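Local coordinates for protein 4-alpha-glucanotransferase (PDB 6M6T) that is an amylomaltase, built on a TIM-barrel fold with a large helical part, that holds glycan ligands in two pockets, at residues F133-E136 and E137-V140; A148-H152 and F153-A157; A175-R178 and Q179-E183. All blocks are in the same frame, centred on the assembly; numbering follows the deposited sequence.

Overall arrangement
All three contacts lie in the mostly helical region between strands 43-45 and 212-217, neighbours in the eight-stranded parallel sheet of the TIM barrel. They follow one another along the chain. Contact 1 joins helix 126-134 to helix 140-152. Contact 2 ends helix 140-152, and contact 3 passes from helix 171-180 into helix 182-208. The centres of contacts 1 and 2 are about 23 Å apart, those of contacts 1 and 3 about 19 Å, and neither pair touches. The centres of contacts 2 and 3 are about 14 Å apart, and these two touch, through Tyr177 and Lys180. All three sit at helix ends or junctions, their centres about 22 to 32 Å from the centre of the chain.

Contact 1. Residues F133-E136 and E137-V140; sequences FLQE and EKWV
Phe133 and Leu134, near the C-terminal end of helix 126-134, pack against Glu137 and Val140 of the following type I beta turn. That turn runs from Glu137 to Val140 and leads straight into helix 140-152, so this is a short local connection between two consecutive helices. The Phe133 ring meets two groups. Its CE1 lies 3.5 Å from CG of Glu137, and its CE2 lies 3.9 Å from CG2 of Val140. The first torsion of Phe133 (chi1 170°) puts CG opposite the backbone N and beside the carbonyl carbon, which brings the end of the ring near Glu137 and Val140. The Glu137 chain bends at chi2 (-75°), and its carboxylate plane is well rotated from the ring plane. Leu134 and Val140 cross at about a right angle, with CD2 of Leu134 3.5 Å from CB of Val140.

The N of Glu137 donates a nearly straight bond (167°) to O of Phe133 over 3.1 Å. The same oxygen also accepts from N of Glu136, so two amides grip it. Gln135 and Lys138 run side by side, pointing the same way, with CG of Gln135 4.1 Å from CE of Lys138.

Helix 182-208 packs against these residues. Tyr193 meets the Phe133 ring edge-to-face, and Glu189 touches both Leu134 and Val140. Within the turn, NE1 of Trp139 makes a weak hydrogen bond of 3.4 Å to OE1 of Glu137. CG2 of Val140 lies 3.6 Å above one face of the Trp139 ring, offset toward its rim.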
loop_
_atom_site.group_PDB
_atom_site.type_symbol
_atom_site.label_atom_id
_atom_site.label_comp_id
_atom_site.label_asym_id
_atom_site.label_seq_id
_atom_site.Cartn_x
_atom_site.Cartn_y
_atom_site.Cartn_z
ATOM N N PHE A 133 22.117 11.795 2.933
ATOM C CA PHE A 133 20.781 11.214 2.806
ATOM C C PHE A 133 19.736 12.024 3.579
ATOM O O PHE A 133 18.667 12.349 3.041
ATOM C CB PHE A 133 20.806 9.762 3.287
ATOM C CG PHE A 133 19.448 9.144 3.429
ATOM C CD1 PHE A 133 18.673 8.875 2.309
ATOM C CD2 PHE A 133 18.944 8.830 4.684
ATOM C CE1 PHE A 133 17.422 8.299 2.437
ATOM C CE2 PHE A 133 17.694 8.255 4.828
ATOM C CZ PHE A 133 16.929 7.992 3.705
ATOM N N LEU A 134 20.018 12.352 4.849
ATOM C CA LEU A 134 19.033 13.073 5.662
ATOM C C LEU A 134 18.707 14.446 5.090
ATOM O O LEU A 134 17.673 15.032 5.444
ATOM C CB LEU A 134 19.520 13.233 7.102
ATOM C CG LEU A 134 19.844 11.940 7.836
ATOM C CD1 LEU A 134 20.612 12.253 9.101
ATOM C CD2 LEU A 134 18.588 11.171 8.127
ATOM N N GLN A 135 19.572 14.976 4.224
ATOM C CA GLN A 135 19.299 16.281 3.646
ATOM C C GLN A 135 18.227 16.202 2.562
ATOM O O GLN A 135 17.489 17.170 2.353
ATOM C CB GLN A 135 20.594 16.903 3.104
ATOM C CG GLN A 135 20.410 18.369 2.738
ATOM C CD GLN A 135 21.671 19.206 2.853
ATOM O OE1 GLN A 135 22.786 18.674 2.927
ATOM N NE2 GLN A 135 21.497 20.537 2.869
ATOM N N GLU A 136 18.105 15.064 1.878
ATOM C CA GLU A 136 17.060 14.887 0.877
ATOM C C GLU A 136 15.776 14.317 1.456
ATOM O O GLU A 136 14.696 14.575 0.926
ATOM C CB GLU A 136 17.563 13.991 -0.272
ATOM C CG GLU A 136 18.861 14.502 -0.922
ATOM C CD GLU A 136 19.596 13.461 -1.756
ATOM O OE1 GLU A 136 20.745 13.123 -1.389
ATOM O OE2 GLU A 136 19.039 13.000 -2.778
ATOM N N GLU A 137 15.865 13.528 2.511
ATOM C CA GLU A 137 14.689 13.078 3.252
ATOM C C GLU A 137 14.812 13.677 4.655
ATOM O O GLU A 137 15.358 13.063 5.575
ATOM C CB GLU A 137 14.591 11.538 3.288
ATOM C CG GLU A 137 14.995 10.849 1.995
ATOM C CD GLU A 137 13.942 10.963 0.884
ATOM O OE1 GLU A 137 12.861 11.549 1.137
ATOM O OE2 GLU A 137 14.202 10.461 -0.245
ATOM N N LYS A 138 14.324 14.906 4.818
ATOM C CA LYS A 138 14.558 15.629 6.063
ATOM C C LYS A 138 13.685 15.128 7.213
ATOM O O LYS A 138 13.992 15.416 8.372
ATOM C CB LYS A 138 14.353 17.128 5.835
ATOM C CG LYS A 138 15.240 17.688 4.736
ATOM C CD LYS A 138 15.551 19.169 4.939
ATOM C CE LYS A 138 16.749 19.577 4.095
ATOM N NZ LYS A 138 16.799 21.009 3.711
ATOM N N TRP A 139 12.626 14.362 6.918
ATOM C CA TRP A 139 11.687 13.804 7.896
ATOM C C TRP A 139 12.262 12.652 8.694
ATOM O O TRP A 139 11.553 12.135 9.575
ATOM C CB TRP A 139 10.420 13.290 7.196
ATOM C CG TRP A 139 10.755 12.278 6.104
ATOM C CD1 TRP A 139 10.866 12.528 4.759
ATOM C CD2 TRP A 139 11.079 10.881 6.274
ATOM N NE1 TRP A 139 11.206 11.379 4.090
ATOM C CE2 TRP A 139 11.342 10.357 4.992
ATOM C CE3 TRP A 139 11.151 10.024 7.380
ATOM C CZ2 TRP A 139 11.682 9.028 4.794
ATOM C CZ3 TRP A 139 11.484 8.719 7.180
ATOM C CH2 TRP A 139 11.744 8.225 5.898
ATOM N N VAL A 140 13.482 12.200 8.389
ATOM C CA VAL A 140 13.916 10.900 8.892
ATOM C C VAL A 140 14.120 10.944 10.396
ATOM O O VAL A 140 13.531 10.148 11.129
ATOM C CB VAL A 140 15.187 10.413 8.175
ATOM C CG1 VAL A 140 15.616 9.082 8.751
ATOM C CG2 VAL A 140 14.938 10.247 6.707
#

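Contact 2. Residues A148-H152 and F153-A157; sequences AIKEH and FGNKA
This is a local C-terminal helix cap: Lys150 and Glu151, in the last turn of helix 140-152, are met by Gly154 and Asn155 in a Schellman motif. Gly154, with its positive phi, is the C-prime residue. Its N donates to O of Glu151 over 2.9 Å, from above the carbonyl plane. The N of Asn155 makes a weak bond of 2.7 Å back to O of Lys150. Just before them, the N of Phe153 still keeps a helical bond to O of Ile149 (3.1 Å, 166°).

Phe153 lies alongside Ile149, its CE2 3.4 Å from CG2 of Ile149. The His152 and Phe153 rings are close to parallel (17°), but they are displaced so that little of one lies over the other. OD1 of Asn155 rests 3.3 Å from CG of Glu151.

Lys150 has CG anti to the backbone N (chi1 179°) and stays extended until it bends at chi4, which brings NZ to O of Lys156 in a weak bond of 3.0 Å. Its salt bridge goes to Asp224. OE1 of Glu151 is bonded to His188. Asp224 also touches Ala157, whose side chain is about 10 Å from a bound AC1. Tyr177 of helix 171-180 packs on Ile149, His152 and Phe153. Ile166 of helix 164-167 touches Ile149 and Phe153, and helix 182-208 packs against Ala148 and Glu151.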
loop_
_atom_site.group_PDB
_atom_site.type_symbol
_atom_site.label_atom_id
_atom_site.label_comp_id
_atom_site.label_asym_id
_atom_site.label_seq_id
_atom_site.Cartn_x
_atom_site.Cartn_y
_atom_site.Cartn_z
ATOM N N ALA A 148 12.424 5.245 18.489
ATOM C CA ALA A 148 13.251 4.992 19.660
ATOM C C ALA A 148 12.447 5.155 20.948
ATOM O O ALA A 148 12.484 4.296 21.839
ATOM C CB ALA A 148 14.461 5.923 19.646
ATOM N N ILE A 149 11.728 6.258 21.078
ATOM C CA ILE A 149 10.910 6.441 22.266
ATOM C C ILE A 149 9.883 5.320 22.370
ATOM O O ILE A 149 9.609 4.806 23.462
ATOM C CB ILE A 149 10.255 7.834 22.258
ATOM C CG1 ILE A 149 11.324 8.921 22.141
ATOM C CG2 ILE A 149 9.465 8.056 23.523
ATOM C CD1 ILE A 149 10.766 10.308 22.012
ATOM N N LYS A 150 9.322 4.896 21.233
ATOM C CA LYS A 150 8.333 3.823 21.256
ATOM C C LYS A 150 8.942 2.542 21.799
ATOM O O LYS A 150 8.323 1.829 22.600
ATOM C CB LYS A 150 7.775 3.607 19.850
ATOM C CG LYS A 150 6.743 2.490 19.741
ATOM C CD LYS A 150 6.007 2.553 18.410
ATOM C CE LYS A 150 4.872 1.540 18.367
ATOM N NZ LYS A 150 3.832 1.793 19.398
ATOM N N GLU A 151 10.162 2.239 21.373
ATOM C CA GLU A 151 10.799 1.018 21.828
ATOM C C GLU A 151 11.164 1.114 23.300
ATOM O O GLU A 151 11.011 0.125 24.025
ATOM C CB GLU A 151 12.016 0.701 20.947
ATOM C CG GLU A 151 11.626 -0.064 19.662
ATOM C CD GLU A 151 12.676 -0.018 18.531
ATOM O OE1 GLU A 151 13.787 0.530 18.728
ATOM O OE2 GLU A 151 12.378 -0.545 17.427
ATOM N N HIS A 152 11.584 2.301 23.770
ATOM C CA HIS A 152 11.918 2.455 25.188
ATOM C C HIS A 152 10.725 2.110 26.058
ATOM O O HIS A 152 10.849 1.348 27.023
ATOM C CB HIS A 152 12.407 3.876 25.503
ATOM C CG HIS A 152 12.636 4.129 26.973
ATOM N ND1 HIS A 152 12.624 5.394 27.526
ATOM C CD2 HIS A 152 12.884 3.278 28.000
ATOM C CE1 HIS A 152 12.853 5.312 28.823
ATOM N NE2 HIS A 152 13.012 4.039 29.138
ATOM N N PHE A 153 9.554 2.630 25.709
ATOM C CA PHE A 153 8.332 2.394 26.469
ATOM C C PHE A 153 7.734 1.030 26.194
ATOM O O PHE A 153 6.548 0.813 26.488
ATOM C CB PHE A 153 7.309 3.499 26.191
ATOM C CG PHE A 153 7.702 4.815 26.774
ATOM C CD1 PHE A 153 8.099 4.902 28.104
ATOM C CD2 PHE A 153 7.718 5.956 26.001
ATOM C CE1 PHE A 153 8.486 6.103 28.650
ATOM C CE2 PHE A 153 8.101 7.166 26.548
ATOM C CZ PHE A 153 8.491 7.238 27.867
ATOM N N GLY A 154 8.530 0.133 25.618
ATOM C CA GLY A 154 8.115 -1.235 25.402
ATOM C C GLY A 154 7.192 -1.431 24.226
ATOM O O GLY A 154 6.261 -2.241 24.314
ATOM N N ASN A 155 7.430 -0.716 23.119
ATOM C CA ASN A 155 6.590 -0.803 21.925
ATOM C C ASN A 155 5.131 -0.581 22.287
ATOM O O ASN A 155 4.251 -1.362 21.919
ATOM C CB ASN A 155 6.762 -2.144 21.213
ATOM C CG ASN A 155 8.099 -2.277 20.515
ATOM O OD1 ASN A 155 8.616 -1.322 19.923
ATOM N ND2 ASN A 155 8.664 -3.476 20.570
ATOM N N LYS A 156 4.888 0.474 23.067
ATOM C CA LYS A 156 3.547 0.891 23.457
ATOM C C LYS A 156 3.103 2.068 22.600
ATOM O O LYS A 156 3.921 2.873 22.144
ATOM C CB LYS A 156 3.497 1.268 24.940
ATOM C CG LYS A 156 3.484 0.062 25.856
ATOM C CD LYS A 156 2.793 0.322 27.176
ATOM C CE LYS A 156 2.224 -0.983 27.717
ATOM N NZ LYS A 156 3.306 -1.947 28.098
ATOM N N ALA A 157 1.797 2.163 22.380
ATOM C CA ALA A 157 1.278 3.231 21.540
ATOM C C ALA A 157 1.641 4.600 22.103
ATOM O O ALA A 157 1.865 4.772 23.307
ATOM C CB ALA A 157 -0.235 3.114 21.409
#

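Contact 3. Residues A175-R178 and Q179-E183; sequences AGYR and QKLSE
Tyr177 and Leu181 each turn CG opposite their carbonyl carbon (chi1 -85° and -64°), which lays the two side chains side by side, pointing the same way. Their touch is apolar, between CD2 of Tyr177 and CD1 of Leu181 at 3.9 Å. This is a helix-to-helix junction. Leu181 is the first residue to leave helical geometry after helix 171-180, and it also holds the N-cap position of helix 182-208.

The backbone keeps a helical pattern until it breaks at Leu181. O of Gly176 takes the N of Lys180 at 2.9 Å (152°). The same oxygen takes a second, weak bond of 3.4 Å from N of Gln179. O of Tyr177 receives a weak bond from N of Leu181, at 3.1 Å. CB of Leu181 lies close by that oxygen as well. CB of Gln179 sits 3.3 Å from O of Ala175.

The polar ends of Tyr177 and Arg178 have partners beyond the two segments. OH of Tyr177 is hydrogen-bonded to Asp163. Arg178, extended from CG to NE, makes a salt bridge through NE with Glu145, so helix 140-152 is tied to helix 171-180. The start of helix 182-208 stays close to this last turn too: CB of Ser182 lies 3.4 Å from O of Arg178.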
loop_
_atom_site.group_PDB
_atom_site.type_symbol
_atom_site.label_atom_id
_atom_site.label_comp_id
_atom_site.label_asym_id
_atom_site.label_seq_id
_atom_site.Cartn_x
_atom_site.Cartn_y
_atom_site.Cartn_z
ATOM N N ALA A 175 15.269 17.081 24.463
ATOM C CA ALA A 175 16.724 17.079 24.527
ATOM C C ALA A 175 17.234 15.993 25.463
ATOM O O ALA A 175 18.361 15.522 25.282
ATOM C CB ALA A 175 17.251 18.458 24.948
ATOM N N GLY A 176 16.423 15.565 26.440
ATOM C CA GLY A 176 16.833 14.443 27.277
ATOM C C GLY A 176 16.736 13.104 26.561
ATOM O O GLY A 176 17.637 12.261 26.661
ATOM N N TYR A 177 15.650 12.893 25.816
ATOM C CA TYR A 177 15.448 11.600 25.167
ATOM C C TYR A 177 16.360 11.408 23.961
ATOM O O TYR A 177 16.718 10.269 23.638
ATOM C CB TYR A 177 13.988 11.455 24.766
ATOM C CG TYR A 177 13.125 10.935 25.881
ATOM C CD1 TYR A 177 12.731 11.761 26.927
ATOM C CD2 TYR A 177 12.713 9.615 25.899
ATOM C CE1 TYR A 177 11.944 11.279 27.947
ATOM C CE2 TYR A 177 11.924 9.128 26.909
ATOM C CZ TYR A 177 11.548 9.956 27.930
ATOM O OH TYR A 177 10.770 9.446 28.935
ATOM N N ARG A 178 16.704 12.487 23.287
ATOM C CA ARG A 178 17.544 12.342 22.088
ATOM C C ARG A 178 18.999 12.173 22.477
ATOM O O ARG A 178 19.787 11.941 21.593
ATOM C CB ARG A 178 17.467 13.589 21.224
ATOM C CG ARG A 178 16.057 14.074 20.994
ATOM C CD ARG A 178 16.266 15.391 20.315
ATOM N NE ARG A 178 15.009 15.732 19.706
ATOM C CZ ARG A 178 14.712 16.937 19.295
ATOM N NH1 ARG A 178 15.605 17.899 19.431
ATOM N NH2 ARG A 178 13.538 17.167 18.743
ATOM N N GLN A 179 19.331 12.388 23.740
ATOM C CA GLN A 179 20.722 12.304 24.245
ATOM C C GLN A 179 20.861 10.949 24.913
ATOM O O GLN A 179 21.907 10.335 24.807
ATOM C CB GLN A 179 20.857 13.366 25.333
ATOM C CG GLN A 179 22.236 13.983 25.513
ATOM C CD GLN A 179 22.343 14.713 26.834
ATOM O OE1 GLN A 179 21.370 15.257 27.353
ATOM N NE2 GLN A 179 23.533 14.701 27.411
ATOM N N LYS A 180 19.810 10.573 25.625
ATOM C CA LYS A 180 19.702 9.319 26.356
ATOM C C LYS A 180 19.511 8.127 25.412
ATOM O O LYS A 180 19.839 6.995 25.789
ATOM C CB LYS A 180 18.572 9.479 27.403
ATOM C CG LYS A 180 17.804 8.231 27.850
ATOM C CD LYS A 180 16.402 8.600 28.389
ATOM C CE LYS A 180 15.552 7.357 28.670
ATOM N NZ LYS A 180 16.320 6.374 29.514
ATOM N N LEU A 181 19.064 8.365 24.168
ATOM C CA LEU A 181 18.762 7.292 23.222
ATOM C C LEU A 181 19.415 7.505 21.857
ATOM O O LEU A 181 18.893 7.035 20.846
ATOM C CB LEU A 181 17.253 7.140 23.047
ATOM C CG LEU A 181 16.381 6.707 24.226
ATOM C CD1 LEU A 181 14.916 7.062 23.937
ATOM C CD2 LEU A 181 16.534 5.202 24.527
ATOM N N SER A 182 20.521 8.222 21.800
ATOM C CA SER A 182 21.076 8.570 20.473
ATOM C C SER A 182 21.514 7.386 19.602
ATOM O O SER A 182 21.511 7.571 18.408
ATOM C CB SER A 182 22.126 9.618 20.596
ATOM O OG SER A 182 23.267 9.104 21.228
ATOM N N GLU A 183 21.858 6.223 20.150
ATOM C CA GLU A 183 22.345 5.122 19.321
ATOM C C GLU A 183 21.204 4.318 18.702
ATOM O O GLU A 183 21.282 3.907 17.533
ATOM C CB GLU A 183 23.253 4.220 20.159
ATOM C CG GLU A 183 24.149 3.291 19.349
ATOM C CD GLU A 183 24.161 1.868 19.896
ATOM O OE1 GLU A 183 23.467 1.621 20.913
ATOM O OE2 GLU A 183 24.860 1.002 19.304
#